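Local coordinates for Lmaj004091aaa (Leishmania major, PDB 1XTP), which probably transfers methyl groups from S-adenosyl-L-methionine to the alpha-amino end of proteins that begin with X-Pro-Lys, at residues D31-A36 and S212-S217; G66-G69 and H73-D76; N110-L115 and Y159-I164; F195-S200 and I219-L224. All coordinates share one frame; numbering follows the deposited sequence.

Contact 1. Residues D31-A36 and S212-S217; sequences DEMWKA and SSLTRS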
loop_
_atom_site.group_PDB
_atom_site.type_symbol
_atom_site.label_atom_id
_atom_site.label_comp_id
_atom_site.label_asym_id
_atom_site.label_seq_id
_atom_site.Cartn_x
_atom_site.Cartn_y
_atom_site.Cartn_z
ATOM N N ASP A 31 -8.964 17.715 -4.236
ATOM C CA ASP A 31 -10.096 18.199 -3.443
ATOM C C ASP A 31 -11.427 18.130 -4.194
ATOM O O ASP A 31 -12.460 17.764 -3.633
ATOM C CB ASP A 31 -9.821 19.637 -2.995
ATOM C CG ASP A 31 -8.540 19.746 -2.180
ATOM O OD1 ASP A 31 -8.438 19.100 -1.115
ATOM O OD2 ASP A 31 -7.620 20.451 -2.621
ATOM N N GLU A 32 -11.385 18.514 -5.466
ATOM C CA GLU A 32 -12.521 18.385 -6.353
ATOM C C GLU A 32 -12.901 16.899 -6.558
ATOM O O GLU A 32 -14.070 16.545 -6.563
ATOM C CB GLU A 32 -12.170 19.044 -7.696
ATOM C CG GLU A 32 -13.342 19.201 -8.641
ATOM C CD GLU A 32 -12.935 19.400 -10.093
ATOM O OE1 GLU A 32 -11.737 19.545 -10.392
ATOM O OE2 GLU A 32 -13.841 19.394 -10.952
HETATM N N MSE A 33 -11.905 16.039 -6.733
HETATM C CA MSE A 33 -12.143 14.613 -6.960
HETATM C C MSE A 33 -12.758 13.904 -5.765
HETATM O O MSE A 33 -13.723 13.158 -5.918
HETATM C CB MSE A 33 -10.841 13.929 -7.349
HETATM C CG MSE A 33 -10.970 12.460 -7.647
HETATM SE SE MSE A 33 -10.654 11.361 -6.077
HETATM C CE MSE A 33 -8.762 11.778 -5.897
ATOM N N TRP A 34 -12.204 14.107 -4.572
ATOM C CA TRP A 34 -12.781 13.477 -3.375
ATOM C C TRP A 34 -14.228 13.922 -3.124
ATOM O O TRP A 34 -15.007 13.148 -2.579
ATOM C CB TRP A 34 -11.943 13.746 -2.110
ATOM C CG TRP A 34 -10.558 13.158 -2.138
ATOM C CD1 TRP A 34 -9.385 13.841 -1.981
ATOM C CD2 TRP A 34 -10.194 11.785 -2.369
ATOM N NE1 TRP A 34 -8.309 12.982 -2.087
ATOM C CE2 TRP A 34 -8.777 11.715 -2.333
ATOM C CE3 TRP A 34 -10.920 10.614 -2.634
ATOM C CZ2 TRP A 34 -8.082 10.524 -2.517
ATOM C CZ3 TRP A 34 -10.225 9.420 -2.828
ATOM C CH2 TRP A 34 -8.821 9.388 -2.774
ATOM N N LYS A 35 -14.586 15.157 -3.497
ATOM C CA LYS A 35 -15.978 15.592 -3.397
ATOM C C LYS A 35 -16.854 14.792 -4.353
ATOM O O LYS A 35 -18.005 14.520 -4.047
ATOM C CB LYS A 35 -16.118 17.100 -3.654
ATOM C CG LYS A 35 -15.770 17.951 -2.444
ATOM C CD LYS A 35 -15.559 19.425 -2.788
ATOM C CE LYS A 35 -16.862 20.180 -2.988
ATOM N NZ LYS A 35 -16.593 21.630 -3.277
ATOM N N ALA A 36 -16.299 14.392 -5.500
ATOM C CA ALA A 36 -17.041 13.572 -6.472
ATOM C C ALA A 36 -17.109 12.101 -6.059
ATOM O O ALA A 36 -18.141 11.440 -6.212
ATOM C CB ALA A 36 -16.411 13.695 -7.869
ATOM N N SER A 212 -11.893 0.836 -7.961
ATOM C CA SER A 212 -12.127 1.937 -7.003
ATOM C C SER A 212 -10.881 2.259 -6.189
ATOM O O SER A 212 -10.847 2.079 -4.971
ATOM C CB SER A 212 -13.329 1.646 -6.082
ATOM O OG SER A 212 -13.794 2.828 -5.434
ATOM N N SER A 213 -9.857 2.743 -6.899
ATOM C CA SER A 213 -8.543 3.008 -6.325
ATOM C C SER A 213 -7.888 4.156 -7.082
ATOM O O SER A 213 -8.370 4.560 -8.146
ATOM C CB SER A 213 -7.676 1.765 -6.472
ATOM O OG SER A 213 -7.401 1.490 -7.844
ATOM N N LEU A 214 -6.763 4.671 -6.590
ATOM C CA LEU A 214 -6.042 5.638 -7.414
ATOM C C LEU A 214 -4.524 5.526 -7.299
ATOM O O LEU A 214 -3.974 5.140 -6.264
ATOM C CB LEU A 214 -6.509 7.081 -7.153
ATOM C CG LEU A 214 -5.808 7.789 -6.007
ATOM C CD1 LEU A 214 -6.140 9.265 -5.969
ATOM C CD2 LEU A 214 -6.184 7.096 -4.704
ATOM N N THR A 215 -3.874 5.868 -8.396
ATOM C CA THR A 215 -2.432 5.937 -8.479
ATOM C C THR A 215 -2.066 7.394 -8.310
ATOM O O THR A 215 -2.687 8.278 -8.923
ATOM C CB THR A 215 -1.955 5.448 -9.843
ATOM O OG1 THR A 215 -2.423 4.114 -10.026
ATOM C CG2 THR A 215 -0.412 5.476 -9.972
ATOM N N ARG A 216 -1.073 7.635 -7.468
ATOM C CA ARG A 216 -0.661 8.976 -7.137
ATOM C C ARG A 216 0.789 9.180 -7.558
ATOM O O ARG A 216 1.523 8.211 -7.773
ATOM C CB ARG A 216 -0.767 9.189 -5.632
ATOM C CG ARG A 216 -2.131 8.935 -5.021
ATOM C CD ARG A 216 -2.013 9.124 -3.489
ATOM N NE ARG A 216 -3.270 9.063 -2.731
ATOM C CZ ARG A 216 -3.765 7.966 -2.151
ATOM N NH1 ARG A 216 -3.190 6.778 -2.298
ATOM N NH2 ARG A 216 -4.884 8.039 -1.462
ATOM N N SER A 217 1.193 10.448 -7.660
ATOM C CA SER A 217 2.584 10.808 -7.948
ATOM C C SER A 217 3.429 10.812 -6.676
ATOM O O SER A 217 2.912 10.915 -5.556
ATOM C CB SER A 217 2.647 12.191 -8.581
ATOM O OG SER A 217 2.152 13.168 -7.671
#
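Leu214 pushes its forked tip between Met33 and Trp34 of helix 30-37 on one side and Arg216, two residues further along its own chain, on the other. Its CB leaves strand 213-215 on the face turned to the helix, with CG set between the backbone N and the carbonyl carbon (chi1 87°), and the branches that follow do the work. Both methyls meet the far rim of the indole, Leu214 CD1 within 4.2 Å of Trp34 CZ2 and Leu214 CD2 4.0 Å from Trp34 CH2. CD1 adds Met33 CE at 3.6 Å, and CD2 sits 3.5 Å above the plane of the Arg216 guanidinium, over its centre. Leucine suits the spot because each methyl brings one further partner. Met33, present as selenomethionine, is flexible enough to bend back on itself: CG is anti to the backbone N (chi1 -178°), and further bends lay CE 3.5 Å above the neighbouring indole of Trp34, over its centre. That indole meets Arg216 at its rim, with Arg216 NH2 close to the ring plane and 4.2 Å from Trp34 CZ2. The buried guanidinium has Asp173 at NE, in a salt bridge, and the carbonyls of Ala168 and Leu171 at NH1 and NH2, while Trp34 NE1 is hydrogen-bonded to Asp173. Helix 30-37 thus packs on the small sheet of strands 26-27, 19-21, 205-208 and 213-215, Met33 also touching Tyr27, Phe205 and Val207, while Asp173 ties the layer to helix 173-186.

Contact 2. Residues G66-G69 and H73-D76; sequences GVLG and HVHD. With SAI (S-adenosyl-L-homoselenocysteine), chain B.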
loop_
_atom_site.group_PDB
_atom_site.type_symbol
_atom_site.label_atom_id
_atom_site.label_comp_id
_atom_site.label_asym_id
_atom_site.label_seq_id
_atom_site.Cartn_x
_atom_site.Cartn_y
_atom_site.Cartn_z
ATOM N N GLY A 66 -4.099 -13.591 -9.312
ATOM C CA GLY A 66 -5.127 -12.688 -8.808
ATOM C C GLY A 66 -4.597 -11.449 -8.098
ATOM O O GLY A 66 -5.074 -10.353 -8.329
ATOM N N VAL A 67 -3.616 -11.607 -7.218
ATOM C CA VAL A 67 -3.111 -10.448 -6.493
ATOM C C VAL A 67 -2.194 -9.607 -7.377
ATOM O O VAL A 67 -2.024 -8.424 -7.119
ATOM C CB VAL A 67 -2.434 -10.801 -5.119
ATOM C CG1 VAL A 67 -3.427 -11.489 -4.220
ATOM C CG2 VAL A 67 -1.181 -11.635 -5.284
ATOM N N LEU A 68 -1.627 -10.218 -8.418
ATOM C CA LEU A 68 -0.684 -9.534 -9.282
ATOM C C LEU A 68 -1.330 -9.085 -10.583
ATOM O O LEU A 68 -0.636 -8.756 -11.553
ATOM C CB LEU A 68 0.543 -10.414 -9.548
ATOM C CG LEU A 68 1.452 -10.742 -8.360
ATOM C CD1 LEU A 68 2.717 -11.399 -8.851
ATOM C CD2 LEU A 68 1.786 -9.503 -7.538
ATOM N N GLY A 69 -2.661 -9.078 -10.598
ATOM C CA GLY A 69 -3.430 -8.594 -11.733
ATOM C C GLY A 69 -3.094 -9.300 -13.029
ATOM O O GLY A 69 -3.059 -8.681 -14.076
ATOM N N HIS A 73 4.614 -12.890 -13.582
ATOM C CA HIS A 73 6.043 -12.985 -13.853
ATOM C C HIS A 73 6.854 -11.853 -13.274
ATOM O O HIS A 73 8.069 -11.891 -13.335
ATOM C CB HIS A 73 6.281 -13.081 -15.356
ATOM C CG HIS A 73 5.710 -14.325 -15.959
ATOM N ND1 HIS A 73 6.025 -15.584 -15.491
ATOM C CD2 HIS A 73 4.820 -14.509 -16.964
ATOM C CE1 HIS A 73 5.365 -16.490 -16.192
ATOM N NE2 HIS A 73 4.627 -15.864 -17.092
ATOM N N VAL A 74 6.200 -10.851 -12.696
ATOM C CA VAL A 74 6.931 -9.779 -12.006
ATOM C C VAL A 74 7.272 -10.119 -10.561
ATOM O O VAL A 74 7.960 -9.342 -9.878
ATOM C CB VAL A 74 6.154 -8.448 -11.994
ATOM C CG1 VAL A 74 5.920 -7.958 -13.412
ATOM C CG2 VAL A 74 4.839 -8.563 -11.189
ATOM N N HIS A 75 6.783 -11.265 -10.097
ATOM C CA HIS A 75 6.914 -11.658 -8.702
ATOM C C HIS A 75 8.367 -11.711 -8.235
ATOM O O HIS A 75 8.750 -11.040 -7.263
ATOM C CB HIS A 75 6.238 -13.013 -8.482
ATOM C CG HIS A 75 6.455 -13.563 -7.114
ATOM N ND1 HIS A 75 5.814 -13.062 -6.003
ATOM C CD2 HIS A 75 7.287 -14.532 -6.664
ATOM C CE1 HIS A 75 6.215 -13.722 -4.933
ATOM N NE2 HIS A 75 7.113 -14.616 -5.307
ATOM N N ASP A 76 9.179 -12.481 -8.946
ATOM C CA ASP A 76 10.565 -12.731 -8.520
ATOM C C ASP A 76 11.386 -11.452 -8.393
ATOM O O ASP A 76 12.066 -11.247 -7.392
ATOM C CB ASP A 76 11.270 -13.707 -9.479
ATOM C CG ASP A 76 10.719 -15.127 -9.397
ATOM O OD1 ASP A 76 10.271 -15.546 -8.302
ATOM O OD2 ASP A 76 10.746 -15.826 -10.435
HETATM N N SAI B . -0.087 -6.791 -0.749
HETATM C CA SAI B . -0.324 -8.106 -1.412
HETATM C CB SAI B . -1.652 -8.089 -2.142
HETATM C CG SAI B . -1.794 -7.071 -3.263
HETATM SE SE SAI B . -3.587 -7.227 -4.063
HETATM C C SAI B . 0.735 -8.454 -2.446
HETATM O O SAI B . 1.469 -7.582 -2.908
HETATM O OXT SAI B . 0.851 -9.606 -2.863
HETATM C "C5'" SAI B . -4.436 -5.785 -3.014
HETATM C "C4'" SAI B . -5.038 -6.275 -1.693
HETATM O "O4'" SAI B . -5.511 -5.161 -0.995
HETATM C "C3'" SAI B . -6.230 -7.208 -1.836
HETATM O "O3'" SAI B . -6.043 -8.369 -1.070
HETATM C "C2'" SAI B . -7.426 -6.450 -1.310
HETATM O "O2'" SAI B . -8.380 -7.291 -0.676
HETATM C "C1'" SAI B . -6.714 -5.536 -0.345
HETATM N N9 SAI B . -7.453 -4.338 0.025
HETATM C C8 SAI B . -8.366 -3.650 -0.742
HETATM N N7 SAI B . -8.799 -2.612 -0.032
HETATM C C5 SAI B . -8.163 -2.617 1.178
HETATM C C6 SAI B . -8.229 -1.770 2.281
HETATM N N6 SAI B . -9.050 -0.718 2.261
HETATM N N1 SAI B . -7.450 -2.037 3.395
HETATM C C2 SAI B . -6.614 -3.146 3.429
HETATM N N3 SAI B . -6.548 -3.972 2.321
HETATM C C4 SAI B . -7.305 -3.702 1.222
#
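Leu68 faces Val74 and His75 across a tight connection between two helices: the short helix 64-67 ends just before it, and helix 75-87 sets off at the far side. This helical pair belongs to the N-terminal part of a Rossmann-like methyltransferase and stands beside the bound S-adenosyl-L-homoselenocysteine. Gly69 helps the chain to turn away after Leu68, since its positive phi of 56° is a conformation that glycine adopts easily. Of the second segment, Val74 is the first to touch Leu68. Its CG2 meets Leu68 CD1 at 4.2 Å, and the side chain also touches Trp241, Pro242 and Leu245; a compact beta-branched residue fits well where several apolar groups converge. His75 follows, offering an aliphatic atom to the same methyl: CB is 3.9 Å from Leu68 CD1. With CG anti to the backbone N (chi1 174°), its imidazole extends past the leucine, and ND1 hydrogen-bonds to Arg106 NH1. Histidine therefore joins two roles, an apolar root against Leu68 and a polar ring for Arg106. That arginine is a predicted cofactor-binding residue, and here its NE is hydrogen-bonded to the ligand, which makes His75 a second-shell partner of the site. Leu68 itself also touches Arg106 and Trp166. Val67, one residue before, reaches the ligand directly. Its CG2 is 3.8 Å from the ligand carboxylate atom OXT. Val67 CB lies 3.9 Å from the ligand atom SE. The carbonyl comes closer still, with Val67 O 3.6 Å from that selenium.

Contact 3. Residues N110-L115 and Y159-I164; sequences NLLTKL and YDLIVI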
loop_
_atom_site.group_PDB
_atom_site.type_symbol
_atom_site.label_atom_id
_atom_site.label_comp_id
_atom_site.label_asym_id
_atom_site.label_seq_id
_atom_site.Cartn_x
_atom_site.Cartn_y
_atom_site.Cartn_z
ATOM N N ASN A 110 7.029 -15.242 0.906
ATOM C CA ASN A 110 8.256 -15.228 0.118
ATOM C C ASN A 110 9.319 -14.264 0.633
ATOM O O ASN A 110 10.437 -14.297 0.160
ATOM C CB ASN A 110 7.928 -14.879 -1.339
ATOM C CG ASN A 110 7.034 -15.912 -1.992
ATOM O OD1 ASN A 110 7.508 -16.959 -2.443
ATOM N ND2 ASN A 110 5.722 -15.643 -2.007
ATOM N N LEU A 111 8.981 -13.395 1.577
ATOM C CA LEU A 111 9.977 -12.454 2.079
ATOM C C LEU A 111 10.012 -12.375 3.589
ATOM O O LEU A 111 11.054 -12.570 4.191
ATOM C CB LEU A 111 9.763 -11.053 1.487
ATOM C CG LEU A 111 10.841 -9.997 1.804
ATOM C CD1 LEU A 111 12.282 -10.510 1.628
ATOM C CD2 LEU A 111 10.623 -8.776 0.963
ATOM N N LEU A 112 8.878 -12.087 4.208
ATOM C CA LEU A 112 8.897 -11.715 5.604
ATOM C C LEU A 112 9.214 -12.902 6.496
ATOM O O LEU A 112 9.928 -12.741 7.511
ATOM C CB LEU A 112 7.595 -11.015 6.003
ATOM C CG LEU A 112 7.226 -9.805 5.132
ATOM C CD1 LEU A 112 5.834 -9.294 5.502
ATOM C CD2 LEU A 112 8.269 -8.696 5.231
ATOM N N THR A 113 8.751 -14.097 6.113
ATOM C CA THR A 113 9.032 -15.300 6.901
ATOM C C THR A 113 10.531 -15.685 6.887
ATOM O O THR A 113 10.991 -16.462 7.739
ATOM C CB THR A 113 8.163 -16.513 6.479
ATOM O OG1 THR A 113 8.246 -16.703 5.065
ATOM C CG2 THR A 113 6.702 -16.310 6.862
ATOM N N LYS A 114 11.292 -15.121 5.956
ATOM C CA LYS A 114 12.745 -15.324 5.917
ATOM C C LYS A 114 13.509 -14.306 6.747
ATOM O O LYS A 114 14.666 -14.544 7.072
ATOM C CB LYS A 114 13.265 -15.240 4.484
ATOM C CG LYS A 114 12.832 -16.381 3.607
ATOM C CD LYS A 114 13.280 -16.178 2.164
ATOM C CE LYS A 114 13.148 -17.482 1.386
ATOM N NZ LYS A 114 13.577 -17.367 -0.036
ATOM N N LEU A 115 12.884 -13.167 7.052
ATOM C CA LEU A 115 13.558 -12.044 7.713
ATOM C C LEU A 115 13.065 -11.716 9.123
ATOM O O LEU A 115 13.797 -11.105 9.900
ATOM C CB LEU A 115 13.379 -10.791 6.866
ATOM C CG LEU A 115 13.957 -10.765 5.466
ATOM C CD1 LEU A 115 13.429 -9.586 4.728
ATOM C CD2 LEU A 115 15.477 -10.685 5.524
ATOM N N TYR A 159 5.918 -3.288 15.863
ATOM C CA TYR A 159 6.477 -3.801 14.619
ATOM C C TYR A 159 7.830 -3.215 14.212
ATOM O O TYR A 159 8.049 -1.993 14.252
ATOM C CB TYR A 159 5.468 -3.618 13.503
ATOM C CG TYR A 159 4.228 -4.431 13.714
ATOM C CD1 TYR A 159 4.243 -5.810 13.532
ATOM C CD2 TYR A 159 3.037 -3.827 14.107
ATOM C CE1 TYR A 159 3.093 -6.558 13.726
ATOM C CE2 TYR A 159 1.873 -4.574 14.317
ATOM C CZ TYR A 159 1.905 -5.937 14.125
ATOM O OH TYR A 159 0.750 -6.687 14.311
ATOM N N ASP A 160 8.731 -4.111 13.814
ATOM C CA ASP A 160 9.997 -3.735 13.198
ATOM C C ASP A 160 9.823 -3.476 11.677
ATOM O O ASP A 160 10.605 -2.734 11.065
ATOM C CB ASP A 160 11.046 -4.815 13.452
ATOM C CG ASP A 160 11.401 -4.960 14.925
ATOM O OD1 ASP A 160 11.430 -3.954 15.653
ATOM O OD2 ASP A 160 11.695 -6.084 15.354
ATOM N N LEU A 161 8.797 -4.063 11.066
ATOM C CA LEU A 161 8.463 -3.682 9.691
ATOM C C LEU A 161 6.970 -3.697 9.476
ATOM O O LEU A 161 6.296 -4.580 9.968
ATOM C CB LEU A 161 9.151 -4.596 8.685
ATOM C CG LEU A 161 9.293 -4.012 7.267
ATOM C CD1 LEU A 161 10.417 -2.949 7.184
ATOM C CD2 LEU A 161 9.528 -5.122 6.248
ATOM N N ILE A 162 6.465 -2.682 8.778
ATOM C CA ILE A 162 5.060 -2.610 8.394
ATOM C C ILE A 162 5.009 -2.422 6.884
ATOM O O ILE A 162 5.367 -1.372 6.355
ATOM C CB ILE A 162 4.308 -1.469 9.115
ATOM C CG1 ILE A 162 4.366 -1.677 10.629
ATOM C CG2 ILE A 162 2.847 -1.385 8.626
ATOM C CD1 ILE A 162 3.735 -0.572 11.431
ATOM N N VAL A 163 4.565 -3.473 6.213
ATOM C CA VAL A 163 4.538 -3.544 4.770
ATOM C C VAL A 163 3.199 -3.039 4.192
ATOM O O VAL A 163 2.154 -3.533 4.549
ATOM C CB VAL A 163 4.785 -5.011 4.323
ATOM C CG1 VAL A 163 4.707 -5.125 2.817
ATOM C CG2 VAL A 163 6.145 -5.456 4.829
ATOM N N ILE A 164 3.255 -2.044 3.311
ATOM C CA ILE A 164 2.076 -1.549 2.615
ATOM C C ILE A 164 2.412 -1.536 1.118
ATOM O O ILE A 164 2.994 -0.585 0.595
ATOM C CB ILE A 164 1.658 -0.133 3.114
ATOM C CG1 ILE A 164 1.629 -0.052 4.653
ATOM C CG2 ILE A 164 0.280 0.262 2.543
ATOM C CD1 ILE A 164 1.329 1.344 5.197
#
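Helix-on-sheet packing of the Rossmann-like methyltransferase core is seen here, where Leu112 of helix 106-115 rests on Leu161 and Val163 of strand 159-165. The helix is the link of a beta-alpha-beta unit that leads from strand 96-100 to strand 118-123, and strand 159-165 lies parallel beside 96-100 in the central sheet. Leu161 and Val163, two positions apart, direct their side chains to helix 106-115; Ile162 between them faces the other way, toward Cys183 and Ala186 of helix 173-186, so apolar residues are apt on both sides here. Leu112 is long enough to span the distance, its CA being 9.0 Å from that of Leu161. Its CG lies anti to the carbonyl carbon (chi1 -54°), which carries the isopropyl fork out to the strand. Leu161 meets it nearly at a right angle, with 3.9 Å between Leu161 CD2 and Leu112 CD2, whereas the side chains of Val163 and Leu112 run alongside one another, pointing opposite ways. The short, beta-branched valine presents a single methyl to both prongs of the fork: Val163 CG2 is 3.9 Å from Leu112 CD1 and equally far from Leu112 CD2.

Contact 4. Residues F195-S200 and I219-L224; sequences FKENCS and IHYKRL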
loop_
_atom_site.group_PDB
_atom_site.type_symbol
_atom_site.label_atom_id
_atom_site.label_comp_id
_atom_site.label_asym_id
_atom_site.label_seq_id
_atom_site.Cartn_x
_atom_site.Cartn_y
_atom_site.Cartn_z
ATOM N N PHE A 195 6.794 0.986 2.296
ATOM C CA PHE A 195 5.705 1.364 1.396
ATOM C C PHE A 195 6.153 1.183 -0.047
ATOM O O PHE A 195 7.090 1.835 -0.489
ATOM C CB PHE A 195 5.294 2.811 1.669
ATOM C CG PHE A 195 4.232 3.344 0.731
ATOM C CD1 PHE A 195 3.121 2.577 0.385
ATOM C CD2 PHE A 195 4.333 4.638 0.226
ATOM C CE1 PHE A 195 2.143 3.089 -0.456
ATOM C CE2 PHE A 195 3.372 5.160 -0.610
ATOM C CZ PHE A 195 2.261 4.394 -0.946
ATOM N N LYS A 196 5.502 0.263 -0.760
ATOM C CA LYS A 196 5.837 -0.043 -2.152
ATOM C C LYS A 196 4.597 0.096 -3.015
ATOM O O LYS A 196 3.605 -0.578 -2.788
ATOM C CB LYS A 196 6.396 -1.459 -2.294
ATOM C CG LYS A 196 7.158 -1.708 -3.599
ATOM C CD LYS A 196 8.065 -2.942 -3.478
ATOM C CE LYS A 196 8.924 -3.171 -4.714
ATOM N NZ LYS A 196 9.645 -4.469 -4.650
ATOM N N GLU A 197 4.676 0.948 -4.032
ATOM C CA GLU A 197 3.494 1.304 -4.795
ATOM C C GLU A 197 3.835 1.820 -6.188
ATOM O O GLU A 197 4.938 2.346 -6.421
ATOM C CB GLU A 197 2.713 2.397 -4.052
ATOM C CG GLU A 197 1.272 2.513 -4.503
ATOM C CD GLU A 197 0.607 1.151 -4.637
ATOM O OE1 GLU A 197 0.242 0.559 -3.584
ATOM O OE2 GLU A 197 0.445 0.693 -5.797
ATOM N N ASN A 198 2.857 1.687 -7.087
ATOM C CA ASN A 198 2.883 2.322 -8.381
ATOM C C ASN A 198 2.886 3.848 -8.231
ATOM O O ASN A 198 2.211 4.409 -7.369
ATOM C CB ASN A 198 1.694 1.869 -9.234
ATOM C CG ASN A 198 1.772 0.387 -9.631
ATOM O OD1 ASN A 198 2.787 -0.277 -9.444
ATOM N ND2 ASN A 198 0.700 -0.111 -10.227
ATOM N N CYS A 199 3.658 4.497 -9.090
ATOM C CA CYS A 199 3.915 5.920 -9.025
ATOM C C CYS A 199 3.616 6.531 -10.400
ATOM O O CYS A 199 4.123 6.040 -11.409
ATOM C CB CYS A 199 5.395 6.078 -8.695
ATOM S SG CYS A 199 5.768 7.439 -7.697
ATOM N N SER A 200 2.792 7.579 -10.453
ATOM C CA SER A 200 2.507 8.267 -11.725
ATOM C C SER A 200 3.798 8.815 -12.325
ATOM O O SER A 200 4.630 9.373 -11.599
ATOM C CB SER A 200 1.498 9.406 -11.530
ATOM O OG SER A 200 0.193 8.914 -11.244
ATOM N N ILE A 219 5.185 13.254 -5.590
ATOM C CA ILE A 219 4.905 14.531 -4.916
ATOM C C ILE A 219 3.611 14.435 -4.103
ATOM O O ILE A 219 3.525 14.949 -2.992
ATOM C CB ILE A 219 4.868 15.687 -5.953
ATOM C CG1 ILE A 219 6.305 16.073 -6.279
ATOM C CG2 ILE A 219 4.116 16.928 -5.439
ATOM C CD1 ILE A 219 6.435 17.185 -7.274
ATOM N N HIS A 220 2.630 13.728 -4.654
ATOM C CA HIS A 220 1.356 13.473 -3.965
ATOM C C HIS A 220 1.601 12.624 -2.703
ATOM O O HIS A 220 1.164 12.999 -1.619
ATOM C CB HIS A 220 0.388 12.805 -4.943
ATOM C CG HIS A 220 -1.037 12.765 -4.493
ATOM N ND1 HIS A 220 -2.073 12.525 -5.370
ATOM C CD2 HIS A 220 -1.602 12.899 -3.266
ATOM C CE1 HIS A 220 -3.216 12.527 -4.703
ATOM N NE2 HIS A 220 -2.958 12.757 -3.426
ATOM N N TYR A 221 2.325 11.514 -2.828
ATOM C CA TYR A 221 2.705 10.691 -1.644
ATOM C C TYR A 221 3.396 11.503 -0.531
ATOM O O TYR A 221 3.107 11.351 0.657
ATOM C CB TYR A 221 3.629 9.514 -2.046
ATOM C CG TYR A 221 2.943 8.469 -2.884
ATOM C CD1 TYR A 221 1.753 7.872 -2.447
ATOM C CD2 TYR A 221 3.445 8.097 -4.130
ATOM C CE1 TYR A 221 1.103 6.927 -3.221
ATOM C CE2 TYR A 221 2.793 7.147 -4.919
ATOM C CZ TYR A 221 1.614 6.565 -4.460
ATOM O OH TYR A 221 0.946 5.609 -5.213
ATOM N N LYS A 222 4.313 12.359 -0.947
ATOM C CA LYS A 222 5.143 13.131 -0.024
ATOM C C LYS A 222 4.348 14.218 0.682
ATOM O O LYS A 222 4.604 14.532 1.859
ATOM C CB LYS A 222 6.350 13.700 -0.780
ATOM C CG LYS A 222 7.408 12.631 -1.003
ATOM C CD LYS A 222 8.384 12.985 -2.074
ATOM C CE LYS A 222 9.621 12.089 -1.963
ATOM N NZ LYS A 222 10.566 12.237 -3.093
ATOM N N ARG A 223 3.381 14.787 -0.039
ATOM C CA ARG A 223 2.404 15.676 0.571
ATOM C C ARG A 223 1.706 14.924 1.697
ATOM O O ARG A 223 1.605 15.424 2.821
ATOM C CB ARG A 223 1.398 16.162 -0.468
ATOM C CG ARG A 223 0.519 17.309 -0.003
ATOM C CD ARG A 223 -0.309 17.920 -1.151
ATOM N NE ARG A 223 0.521 18.674 -2.102
ATOM C CZ ARG A 223 0.052 19.443 -3.081
ATOM N NH1 ARG A 223 -1.251 19.572 -3.273
ATOM N NH2 ARG A 223 0.903 20.080 -3.870
ATOM N N LEU A 224 1.277 13.691 1.409
ATOM C CA LEU A 224 0.576 12.877 2.403
ATOM C C LEU A 224 1.523 12.471 3.543
ATOM O O LEU A 224 1.120 12.496 4.693
ATOM C CB LEU A 224 -0.099 11.650 1.757
ATOM C CG LEU A 224 -1.086 11.932 0.619
ATOM C CD1 LEU A 224 -1.470 10.672 -0.143
ATOM C CD2 LEU A 224 -2.330 12.626 1.163
#
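The Tyr221 ring takes the edge of Phe195 on one face, with Phe195 CE2 3.6 Å above its plane and displaced toward the rim. This is a T-shaped stack, the ring centroids of Phe195 and Tyr221 lying 5.2 Å apart and their planes 80° to each other. Around the tyrosine's own edge lie Asn198 O, in the ring plane, and Cys199 SG, which is 4.1 Å from Tyr221 CE2 in a sulfur-aromatic contact. The phenol hydroxyl donates a 2.8 Å hydrogen bond from Tyr221 OH to Asn198 O, almost straight in line with that carbonyl (C=O...donor angle 173°). Tyrosine fits because it crosses a wide gap, the short axes of strand and helix being 11.7 Å apart, and still brings a polar tip to a backbone acceptor. Glu197 passes the hydroxyl with its aliphatic part, Glu197 CG lying 3.2 Å from Tyr221 OH. The chain then bends (chi2 45°) and carries the carboxylate away, where OE2 accepts the Asn198 N-H on its anti side, tilted out of the carboxylate plane. The backbone of Asn198 is thus held on both sides of its CA, its N-H by Glu197 and its carbonyl by Tyr221. Strand 191-198 runs between strands 159-165 and 248-253 of the central sheet, and helix 218-228 lies over it beside helix 173-186, from which Phe176 touches Tyr221 and Phe180 makes a further edge-to-face pair with Phe195.

All four contacts are largely buried, but only contact 3 wholly so; contacts 1, 2 and 4 each include a partly exposed residue (Trp34, His75, Asn198). Contacts 3 and 4 hold helices to neighbouring strands of the same central sheet, joined through a probable hydrogen bond from Lys196 N to Ile164 O; contact 3 is wholly aliphatic, whereas contact 4 adds aromatic stacking and a hydrogen bond. Contact 1 lies on the smaller sheet and mixes a selenomethionine methyl, leucine methyls, an indole and a guanidinium. It meets contact 4 where strand 213-215 leads into helix 218-228, Arg216 O probably bonding to Ser200 N. Contact 2, beside the ligand, touches contact 3 through His75 and Asn110.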